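Local structure of Non-structural protein (Porcine reproductive and respiratory syndrome virus, 3IFU) at residues 39-49 and 52-63; 77-85 and 97-106. The protein is the leader protease Nsp1alpha of the viral polyprotein, a zinc-binding papain-like cysteine protease that probably also suppresses host interferon-beta production. All coordinates share one frame; numbering follows the deposited sequence.

Contact 1 of 2, residues 39-49 and 52-63; sequences LQVPELGVLGL and RPEEPLRWTLPR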
loop_
_atom_site.group_PDB
_atom_site.type_symbol
_atom_site.label_atom_id
_atom_site.label_comp_id
_atom_site.label_asym_id
_atom_site.label_seq_id
_atom_site.Cartn_x
_atom_site.Cartn_y
_atom_site.Cartn_z
ATOM N N LEU A 39 21.861 23.355 -5.676
ATOM C CA LEU A 39 22.308 22.147 -5.006
ATOM C C LEU A 39 22.136 20.960 -5.950
ATOM O O LEU A 39 22.863 19.971 -5.856
ATOM C CB LEU A 39 21.492 21.938 -3.727
ATOM C CG LEU A 39 21.697 22.985 -2.627
ATOM C CD1 LEU A 39 20.582 22.892 -1.606
ATOM C CD2 LEU A 39 23.056 22.776 -1.968
ATOM N N GLN A 40 21.174 21.073 -6.863
ATOM C CA GLN A 40 20.903 20.019 -7.831
ATOM C C GLN A 40 22.197 19.461 -8.401
ATOM O O GLN A 40 23.149 20.202 -8.641
ATOM C CB GLN A 40 20.023 20.551 -8.967
ATOM C CG GLN A 40 18.546 20.691 -8.613
ATOM C CD GLN A 40 17.729 21.291 -9.744
ATOM O OE1 GLN A 40 18.154 21.282 -10.903
ATOM N NE2 GLN A 40 16.543 21.803 -9.418
ATOM N N VAL A 41 22.223 18.147 -8.604
ATOM C CA VAL A 41 23.389 17.458 -9.146
ATOM C C VAL A 41 23.055 16.964 -10.550
ATOM O O VAL A 41 22.610 15.833 -10.737
ATOM C CB VAL A 41 23.787 16.259 -8.252
ATOM C CG1 VAL A 41 24.997 15.552 -8.824
ATOM C CG2 VAL A 41 24.083 16.741 -6.846
ATOM N N PRO A 42 23.273 17.818 -11.561
ATOM C CA PRO A 42 23.003 17.514 -12.969
ATOM C C PRO A 42 23.384 16.110 -13.416
ATOM O O PRO A 42 22.695 15.512 -14.243
ATOM C CB PRO A 42 23.793 18.588 -13.705
ATOM C CG PRO A 42 23.651 19.770 -12.785
ATOM C CD PRO A 42 23.902 19.147 -11.424
ATOM N N GLU A 43 24.471 15.582 -12.867
ATOM C CA GLU A 43 24.939 14.253 -13.248
ATOM C C GLU A 43 24.016 13.121 -12.791
ATOM O O GLU A 43 24.195 11.971 -13.201
ATOM C CB GLU A 43 26.351 14.010 -12.696
ATOM C CG GLU A 43 27.310 15.184 -12.872
ATOM C CD GLU A 43 27.240 16.180 -11.721
ATOM O OE1 GLU A 43 27.694 15.835 -10.606
ATOM O OE2 GLU A 43 26.730 17.302 -11.926
ATOM N N LEU A 44 23.032 13.442 -11.951
ATOM C CA LEU A 44 22.099 12.433 -11.443
ATOM C C LEU A 44 20.669 12.562 -11.967
ATOM O O LEU A 44 19.717 12.368 -11.213
ATOM C CB LEU A 44 22.065 12.472 -9.913
ATOM C CG LEU A 44 23.304 12.033 -9.135
ATOM C CD1 LEU A 44 23.042 12.197 -7.651
ATOM C CD2 LEU A 44 23.634 10.589 -9.460
ATOM N N GLY A 45 20.525 12.880 -13.252
ATOM C CA GLY A 45 19.211 13.023 -13.864
ATOM C C GLY A 45 18.092 13.498 -12.955
ATOM O O GLY A 45 18.215 14.517 -12.268
ATOM N N VAL A 46 16.990 12.753 -12.958
ATOM C CA VAL A 46 15.822 13.068 -12.135
ATOM C C VAL A 46 16.140 13.035 -10.640
ATOM O O VAL A 46 15.631 13.854 -9.870
ATOM C CB VAL A 46 14.674 12.075 -12.411
ATOM C CG1 VAL A 46 13.472 12.403 -11.541
ATOM C CG2 VAL A 46 14.303 12.126 -13.881
ATOM N N LEU A 47 16.976 12.081 -10.235
ATOM C CA LEU A 47 17.370 11.936 -8.836
ATOM C C LEU A 47 18.077 13.192 -8.322
ATOM O O LEU A 47 17.839 13.642 -7.198
ATOM C CB LEU A 47 18.287 10.721 -8.680
ATOM C CG LEU A 47 18.773 10.417 -7.267
ATOM C CD1 LEU A 47 17.591 10.252 -6.333
ATOM C CD2 LEU A 47 19.608 9.165 -7.291
ATOM N N GLY A 48 18.943 13.753 -9.162
ATOM C CA GLY A 48 19.673 14.953 -8.794
ATOM C C GLY A 48 18.765 16.141 -8.544
ATOM O O GLY A 48 19.192 17.146 -7.981
ATOM N N LEU A 49 17.511 16.030 -8.966
ATOM C CA LEU A 49 16.552 17.109 -8.762
ATOM C C LEU A 49 16.062 17.109 -7.307
ATOM O O LEU A 49 15.369 18.030 -6.874
ATOM C CB LEU A 49 15.361 16.945 -9.714
ATOM C CG LEU A 49 15.682 16.623 -11.182
ATOM C CD1 LEU A 49 14.391 16.459 -11.967
ATOM C CD2 LEU A 49 16.534 17.725 -11.780
ATOM N N ARG A 52 21.223 15.140 -3.370
ATOM C CA ARG A 52 22.576 15.647 -3.559
ATOM C C ARG A 52 23.471 14.854 -2.612
ATOM O O ARG A 52 23.527 15.148 -1.417
ATOM C CB ARG A 52 22.625 17.131 -3.187
ATOM C CG ARG A 52 23.901 17.866 -3.578
ATOM C CD ARG A 52 23.854 19.312 -3.077
ATOM N NE ARG A 52 24.859 20.170 -3.704
ATOM C CZ ARG A 52 26.161 19.896 -3.750
ATOM N NH1 ARG A 52 26.635 18.782 -3.204
ATOM N NH2 ARG A 52 26.994 20.743 -4.342
ATOM N N PRO A 53 24.185 13.842 -3.128
ATOM C CA PRO A 53 25.063 13.030 -2.280
ATOM C C PRO A 53 26.126 13.838 -1.538
ATOM O O PRO A 53 26.254 15.048 -1.726
ATOM C CB PRO A 53 25.663 12.032 -3.263
ATOM C CG PRO A 53 25.734 12.823 -4.520
ATOM C CD PRO A 53 24.395 13.519 -4.548
ATOM N N GLU A 54 26.889 13.156 -0.694
ATOM C CA GLU A 54 27.936 13.791 0.095
ATOM C C GLU A 54 29.274 13.896 -0.617
ATOM O O GLU A 54 30.017 14.859 -0.420
ATOM C CB GLU A 54 28.131 13.022 1.404
ATOM C CG GLU A 54 27.281 13.535 2.541
ATOM C CD GLU A 54 27.709 14.921 2.987
ATOM O OE1 GLU A 54 28.558 15.531 2.295
ATOM O OE2 GLU A 54 27.193 15.394 4.026
ATOM N N GLU A 55 29.573 12.900 -1.442
ATOM C CA GLU A 55 30.838 12.856 -2.152
ATOM C C GLU A 55 30.651 12.405 -3.608
ATOM O O GLU A 55 29.669 12.786 -4.241
ATOM C CB GLU A 55 31.771 11.925 -1.390
ATOM C CG GLU A 55 32.029 12.336 0.035
ATOM C CD GLU A 55 33.069 11.461 0.690
ATOM O OE1 GLU A 55 33.430 11.741 1.847
ATOM O OE2 GLU A 55 33.528 10.496 0.044
ATOM N N PRO A 56 31.586 11.608 -4.168
ATOM C CA PRO A 56 31.370 11.195 -5.558
ATOM C C PRO A 56 30.019 10.542 -5.800
ATOM O O PRO A 56 29.127 10.576 -4.953
ATOM C CB PRO A 56 32.515 10.219 -5.811
ATOM C CG PRO A 56 33.622 10.799 -5.003
ATOM C CD PRO A 56 32.920 11.160 -3.710
ATOM N N LEU A 57 29.893 9.927 -6.966
ATOM C CA LEU A 57 28.667 9.265 -7.354
ATOM C C LEU A 57 28.829 7.751 -7.372
ATOM O O LEU A 57 28.058 7.039 -6.737
ATOM C CB LEU A 57 28.235 9.760 -8.738
ATOM C CG LEU A 57 27.498 11.098 -8.851
ATOM C CD1 LEU A 57 28.137 12.154 -7.964
ATOM C CD2 LEU A 57 27.500 11.532 -10.306
ATOM N N ARG A 58 29.844 7.292 -8.103
ATOM C CA ARG A 58 30.188 5.880 -8.300
ATOM C C ARG A 58 29.389 5.312 -9.477
ATOM O O ARG A 58 29.662 4.215 -9.963
ATOM C CB ARG A 58 30.005 5.044 -7.015
ATOM C CG ARG A 58 28.603 4.554 -6.688
ATOM C CD ARG A 58 28.548 3.886 -5.305
ATOM N NE ARG A 58 29.081 2.519 -5.293
ATOM C CZ ARG A 58 30.234 2.147 -4.735
ATOM N NH1 ARG A 58 31.009 3.037 -4.126
ATOM N NH2 ARG A 58 30.608 0.872 -4.775
ATOM N N TRP A 59 28.407 6.088 -9.930
ATOM C CA TRP A 59 27.575 5.771 -11.093
ATOM C C TRP A 59 26.761 7.014 -11.427
ATOM O O TRP A 59 26.523 7.854 -10.556
ATOM C CB TRP A 59 26.660 4.547 -10.879
ATOM C CG TRP A 59 25.766 4.539 -9.668
ATOM C CD1 TRP A 59 25.877 3.718 -8.584
ATOM C CD2 TRP A 59 24.596 5.341 -9.443
ATOM N NE1 TRP A 59 24.853 3.953 -7.702
ATOM C CE2 TRP A 59 24.054 4.947 -8.202
ATOM C CE3 TRP A 59 23.957 6.355 -10.168
ATOM C CZ2 TRP A 59 22.903 5.530 -7.667
ATOM C CZ3 TRP A 59 22.815 6.936 -9.638
ATOM C CH2 TRP A 59 22.300 6.521 -8.397
ATOM N N THR A 60 26.350 7.148 -12.685
ATOM C CA THR A 60 25.597 8.330 -13.095
ATOM C C THR A 60 24.191 8.036 -13.621
ATOM O O THR A 60 23.850 6.890 -13.918
ATOM C CB THR A 60 26.400 9.148 -14.151
ATOM O OG1 THR A 60 26.499 10.511 -13.718
ATOM C CG2 THR A 60 25.729 9.102 -15.527
ATOM N N LEU A 61 23.384 9.089 -13.733
ATOM C CA LEU A 61 22.011 8.965 -14.208
ATOM C C LEU A 61 21.679 9.931 -15.350
ATOM O O LEU A 61 21.683 11.151 -15.170
ATOM C CB LEU A 61 21.042 9.207 -13.045
ATOM C CG LEU A 61 19.546 9.092 -13.335
ATOM C CD1 LEU A 61 19.217 7.665 -13.757
ATOM C CD2 LEU A 61 18.753 9.479 -12.095
ATOM N N PRO A 62 21.394 9.391 -16.547
ATOM C CA PRO A 62 21.052 10.207 -17.718
ATOM C C PRO A 62 19.658 10.837 -17.587
ATOM O O PRO A 62 18.675 10.127 -17.377
ATOM C CB PRO A 62 21.109 9.200 -18.869
ATOM C CG PRO A 62 22.089 8.175 -18.385
ATOM C CD PRO A 62 21.667 8.001 -16.951
ATOM N N ARG A 63 19.583 12.162 -17.703
ATOM C CA ARG A 63 18.315 12.895 -17.617
ATOM C C ARG A 63 17.400 12.404 -18.738
ATOM O O ARG A 63 17.847 12.221 -19.874
ATOM C CB ARG A 63 18.575 14.393 -17.792
ATOM C CG ARG A 63 18.211 15.269 -16.601
ATOM C CD ARG A 63 16.709 15.503 -16.495
ATOM N NE ARG A 63 16.424 16.754 -15.792
ATOM C CZ ARG A 63 15.212 17.283 -15.642
ATOM N NH1 ARG A 63 14.144 16.671 -16.141
ATOM N NH2 ARG A 63 15.069 18.431 -14.993
#

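Contact 2 of 2, residues 77-85 and 97-106; sequences WLSAIFPIA and RMVRVAAEIY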
loop_
_atom_site.group_PDB
_atom_site.type_symbol
_atom_site.label_atom_id
_atom_site.label_comp_id
_atom_site.label_asym_id
_atom_site.label_seq_id
_atom_site.Cartn_x
_atom_site.Cartn_y
_atom_site.Cartn_z
ATOM N N TRP A 77 14.347 1.574 -9.917
ATOM C CA TRP A 77 14.514 0.866 -8.650
ATOM C C TRP A 77 14.215 1.787 -7.473
ATOM O O TRP A 77 13.987 1.320 -6.360
ATOM C CB TRP A 77 15.933 0.308 -8.501
ATOM C CG TRP A 77 17.010 1.266 -8.901
ATOM C CD1 TRP A 77 17.595 1.366 -10.131
ATOM C CD2 TRP A 77 17.614 2.278 -8.086
ATOM N NE1 TRP A 77 18.524 2.375 -10.134
ATOM C CE2 TRP A 77 18.560 2.951 -8.889
ATOM C CE3 TRP A 77 17.448 2.682 -6.752
ATOM C CZ2 TRP A 77 19.346 4.008 -8.404
ATOM C CZ3 TRP A 77 18.229 3.737 -6.267
ATOM C CH2 TRP A 77 19.166 4.385 -7.094
ATOM N N LEU A 78 14.221 3.094 -7.718
ATOM C CA LEU A 78 13.927 4.069 -6.670
ATOM C C LEU A 78 12.494 3.853 -6.209
ATOM O O LEU A 78 12.103 4.245 -5.100
ATOM C CB LEU A 78 14.087 5.500 -7.197
ATOM C CG LEU A 78 15.501 6.078 -7.259
ATOM C CD1 LEU A 78 15.472 7.440 -7.916
ATOM C CD2 LEU A 78 16.060 6.185 -5.858
ATOM N N SER A 79 11.724 3.217 -7.083
ATOM C CA SER A 79 10.327 2.911 -6.836
ATOM C C SER A 79 10.140 1.596 -6.062
ATOM O O SER A 79 9.069 1.337 -5.527
ATOM C CB SER A 79 9.604 2.853 -8.184
ATOM O OG SER A 79 8.289 2.363 -8.055
ATOM N N ALA A 80 11.183 0.769 -5.988
ATOM C CA ALA A 80 11.089 -0.505 -5.282
ATOM C C ALA A 80 11.570 -0.444 -3.832
ATOM O O ALA A 80 11.319 -1.369 -3.048
ATOM C CB ALA A 80 11.859 -1.573 -6.037
ATOM N N ILE A 81 12.238 0.650 -3.469
ATOM C CA ILE A 81 12.760 0.811 -2.114
ATOM C C ILE A 81 11.716 0.676 -0.991
ATOM O O ILE A 81 11.892 -0.130 -0.070
ATOM C CB ILE A 81 13.518 2.157 -1.967
ATOM C CG1 ILE A 81 14.644 2.224 -3.008
ATOM C CG2 ILE A 81 14.104 2.277 -0.568
ATOM C CD1 ILE A 81 15.609 3.352 -2.816
ATOM N N PHE A 82 10.633 1.443 -1.068
ATOM C CA PHE A 82 9.596 1.378 -0.048
ATOM C C PHE A 82 8.883 0.018 0.048
ATOM O O PHE A 82 8.766 -0.539 1.140
ATOM C CB PHE A 82 8.554 2.485 -0.259
ATOM C CG PHE A 82 7.453 2.464 0.754
ATOM C CD1 PHE A 82 7.699 2.824 2.075
ATOM C CD2 PHE A 82 6.187 2.004 0.412
ATOM C CE1 PHE A 82 6.703 2.718 3.047
ATOM C CE2 PHE A 82 5.187 1.895 1.377
ATOM C CZ PHE A 82 5.450 2.253 2.698
ATOM N N PRO A 83 8.377 -0.527 -1.077
ATOM C CA PRO A 83 7.692 -1.825 -1.015
ATOM C C PRO A 83 8.545 -2.952 -0.424
ATOM O O PRO A 83 8.057 -3.757 0.374
ATOM C CB PRO A 83 7.322 -2.088 -2.469
ATOM C CG PRO A 83 7.095 -0.727 -2.988
ATOM C CD PRO A 83 8.255 0.052 -2.426
ATOM N N ILE A 84 9.813 -3.018 -0.822
ATOM C CA ILE A 84 10.705 -4.055 -0.300
ATOM C C ILE A 84 10.920 -3.861 1.201
ATOM O O ILE A 84 10.946 -4.823 1.959
ATOM C CB ILE A 84 12.080 -4.050 -1.018
ATOM C CG1 ILE A 84 11.915 -4.516 -2.466
ATOM C CG2 ILE A 84 13.052 -4.945 -0.276
ATOM C CD1 ILE A 84 13.134 -4.291 -3.333
ATOM N N ALA A 85 11.064 -2.616 1.629
ATOM C CA ALA A 85 11.257 -2.345 3.042
ATOM C C ALA A 85 9.995 -2.648 3.856
ATOM O O ALA A 85 10.084 -3.237 4.933
ATOM C CB ALA A 85 11.681 -0.897 3.247
ATOM N N ARG A 97 14.992 -0.794 8.727
ATOM C CA ARG A 97 14.853 -1.521 7.470
ATOM C C ARG A 97 14.897 -0.606 6.244
ATOM O O ARG A 97 15.601 -0.895 5.281
ATOM C CB ARG A 97 13.538 -2.292 7.480
ATOM C CG ARG A 97 13.449 -3.331 6.409
ATOM C CD ARG A 97 14.550 -4.349 6.593
ATOM N NE ARG A 97 14.704 -5.183 5.410
ATOM C CZ ARG A 97 15.687 -6.053 5.247
ATOM N NH1 ARG A 97 16.598 -6.192 6.196
ATOM N NH2 ARG A 97 15.752 -6.784 4.148
ATOM N N MET A 98 14.137 0.490 6.279
ATOM C CA MET A 98 14.093 1.445 5.174
ATOM C C MET A 98 15.489 1.959 4.861
ATOM O O MET A 98 15.903 2.013 3.699
ATOM C CB MET A 98 13.174 2.618 5.527
ATOM C CG MET A 98 13.290 3.851 4.611
ATOM S SD MET A 98 13.082 3.583 2.813
ATOM C CE MET A 98 11.368 3.175 2.683
ATOM N N VAL A 99 16.213 2.319 5.914
ATOM C CA VAL A 99 17.569 2.838 5.788
ATOM C C VAL A 99 18.579 1.833 5.198
ATOM O O VAL A 99 19.434 2.216 4.392
ATOM C CB VAL A 99 18.063 3.345 7.158
ATOM C CG1 VAL A 99 19.499 3.791 7.067
ATOM C CG2 VAL A 99 17.181 4.492 7.622
ATOM N N ARG A 100 18.480 0.561 5.585
ATOM C CA ARG A 100 19.388 -0.472 5.081
ATOM C C ARG A 100 19.057 -0.848 3.636
ATOM O O ARG A 100 19.952 -1.118 2.838
ATOM C CB ARG A 100 19.307 -1.729 5.948
ATOM C CG ARG A 100 19.533 -1.485 7.431
ATOM C CD ARG A 100 20.995 -1.293 7.760
ATOM N NE ARG A 100 21.760 -2.518 7.546
ATOM C CZ ARG A 100 23.074 -2.608 7.710
ATOM N NH1 ARG A 100 23.761 -1.545 8.091
ATOM N NH2 ARG A 100 23.702 -3.755 7.489
ATOM N N VAL A 101 17.764 -0.876 3.315
ATOM C CA VAL A 101 17.298 -1.207 1.971
ATOM C C VAL A 101 17.713 -0.145 0.941
ATOM O O VAL A 101 18.143 -0.479 -0.165
ATOM C CB VAL A 101 15.769 -1.352 1.949
ATOM C CG1 VAL A 101 15.271 -1.456 0.518
ATOM C CG2 VAL A 101 15.364 -2.573 2.741
ATOM N N ALA A 102 17.576 1.130 1.304
ATOM C CA ALA A 102 17.946 2.221 0.406
ATOM C C ALA A 102 19.453 2.183 0.143
ATOM O O ALA A 102 19.892 2.195 -1.005
ATOM C CB ALA A 102 17.551 3.559 1.017
ATOM N N ALA A 103 20.233 2.116 1.220
ATOM C CA ALA A 103 21.693 2.079 1.129
ATOM C C ALA A 103 22.180 0.957 0.220
ATOM O O ALA A 103 23.063 1.168 -0.607
ATOM C CB ALA A 103 22.313 1.926 2.537
ATOM N N GLU A 104 21.612 -0.236 0.382
ATOM C CA GLU A 104 21.996 -1.373 -0.445
ATOM C C GLU A 104 21.730 -1.097 -1.922
ATOM O O GLU A 104 22.626 -1.188 -2.753
ATOM C CB GLU A 104 21.222 -2.630 -0.041
ATOM C CG GLU A 104 21.814 -3.411 1.105
ATOM C CD GLU A 104 23.206 -3.949 0.799
ATOM O OE1 GLU A 104 23.513 -4.207 -0.389
ATOM O OE2 GLU A 104 23.988 -4.130 1.756
ATOM N N ILE A 105 20.485 -0.751 -2.232
ATOM C CA ILE A 105 20.067 -0.482 -3.602
ATOM C C ILE A 105 20.830 0.694 -4.223
ATOM O O ILE A 105 21.343 0.579 -5.340
ATOM C CB ILE A 105 18.524 -0.267 -3.652
ATOM C CG1 ILE A 105 17.817 -1.589 -3.303
ATOM C CG2 ILE A 105 18.095 0.209 -5.024
ATOM C CD1 ILE A 105 16.315 -1.526 -3.281
ATOM N N TYR A 106 20.921 1.808 -3.501
ATOM C CA TYR A 106 21.658 2.969 -3.997
ATOM C C TYR A 106 23.090 2.574 -4.352
ATOM O O TYR A 106 23.610 2.961 -5.402
ATOM C CB TYR A 106 21.707 4.078 -2.945
ATOM C CG TYR A 106 20.617 5.099 -3.076
ATOM C CD1 TYR A 106 19.283 4.748 -2.885
ATOM C CD2 TYR A 106 20.916 6.424 -3.380
ATOM C CE1 TYR A 106 18.274 5.687 -2.992
ATOM C CE2 TYR A 106 19.910 7.378 -3.492
ATOM C CZ TYR A 106 18.592 7.001 -3.300
ATOM O OH TYR A 106 17.586 7.923 -3.449
#

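Contact 1 of 2, residues 39-49 and 52-63
Glu43 O accepts two hydrogen bonds from neighbouring residues of the other segment, Thr60 and Leu61. Leu61 N lies 3.0 Å from Glu43 O. The hydroxyl of Thr60 donates to the same oxygen, OG1 to Glu43 O 2.8 Å, tilted 27° from the carbonyl plane of Glu43. The backbones of Leu44 and Leu61 are joined by a single beta bridge, CA to CA 4.4 Å, next to the two overlapping type I turns that carry residues 41-45. The bridge ties the end of the zinc-finger family region to the start of the cysteine proteinase region, both irregular chain here. Apolar packing lies beside it. Leu44 spreads its two methyls: CD1 points at Pro53 CD, 3.6 Å away, while CD2 lies 3.7 Å from Trp59 CZ3 and also touches Leu57 CG. Leu47 brings CD2 to the edge of the indole, 3.9 Å from Trp59 CH2, and its CB packs on Leu61 CD2. Two arginines extend the contact. Arg52, extended from CG to NE (chi2 -177°), runs across Leu39 and Val41, with Val41 CG2 3.5 Å from Arg52 CG. Leu49 CD1 lies above one face of the Arg63 guanidinium, toward its rim, 3.7 Å from Arg63 NH2.

Contact 2 of 2, residues 77-85 and 97-106
Helix packing in the core of the cysteine proteinase region sets helix 81-85, with the turn-like residues 77-80 leading into it, against helix 97-106; all touching residues are buried. The axes of the short segments 81-85 and 97-106 come within 9.1 Å, their directions 131° apart. Ile81 is the knob, seated in a hole formed by Met98, Val101, Ala102 and Ile105. Its CG2 enters that hole 3.8 Å from Met98 SD, whereas Ile81 CD1 reaches the edge of the Tyr106 ring, 3.5 Å from CE1. Met98, bent at chi2 (54°), turns its methyl to the neighbouring residue, Phe82: CE lies at the edge of that ring, 3.7 Å from Phe82 CD1. Farther along, Ala85 CB rests on Met98 CA and Val101 CG2. At the other end Trp77 and Tyr106 form a T-shaped pair, the indole edge directed at the phenol face, with the centroids of the Trp77 six-membered ring and the Tyr106 ring 5.3 Å apart and planes at 78°. Leu78 CD2 packs on the same phenol, whose hydroxyl is hydrogen-bonded to Val16 O. No hydrogen bond crosses between the segments, so the fit of aliphatic groups, a thioether and three aromatic rings joins them, with the phenol's polar end satisfied from outside.

Overall arrangement
Contact 1 lies at one side of the chain, its centre about 17 Å from the chain centre, and contact 2 near the middle, its centre about 5 Å from it; their own centres are 18 Å apart. They still touch. Trp59 NE1 probably donates to Tyr106 O at 2.8 Å. The two tryptophan rings touch, Trp59 CH2 to Trp77 CZ2 3.9 Å. Leu47 CD1 adds contacts with Tyr106 OH and Leu78 CD1. Both contacts lie near the second zinc site, bound by Cys70, Cys76, His146 and Met180: the side chain of Leu61 comes about 9 Å from the zinc ion and that of Trp77 about 7 Å. Contact 1 precedes contact 2 along the chain.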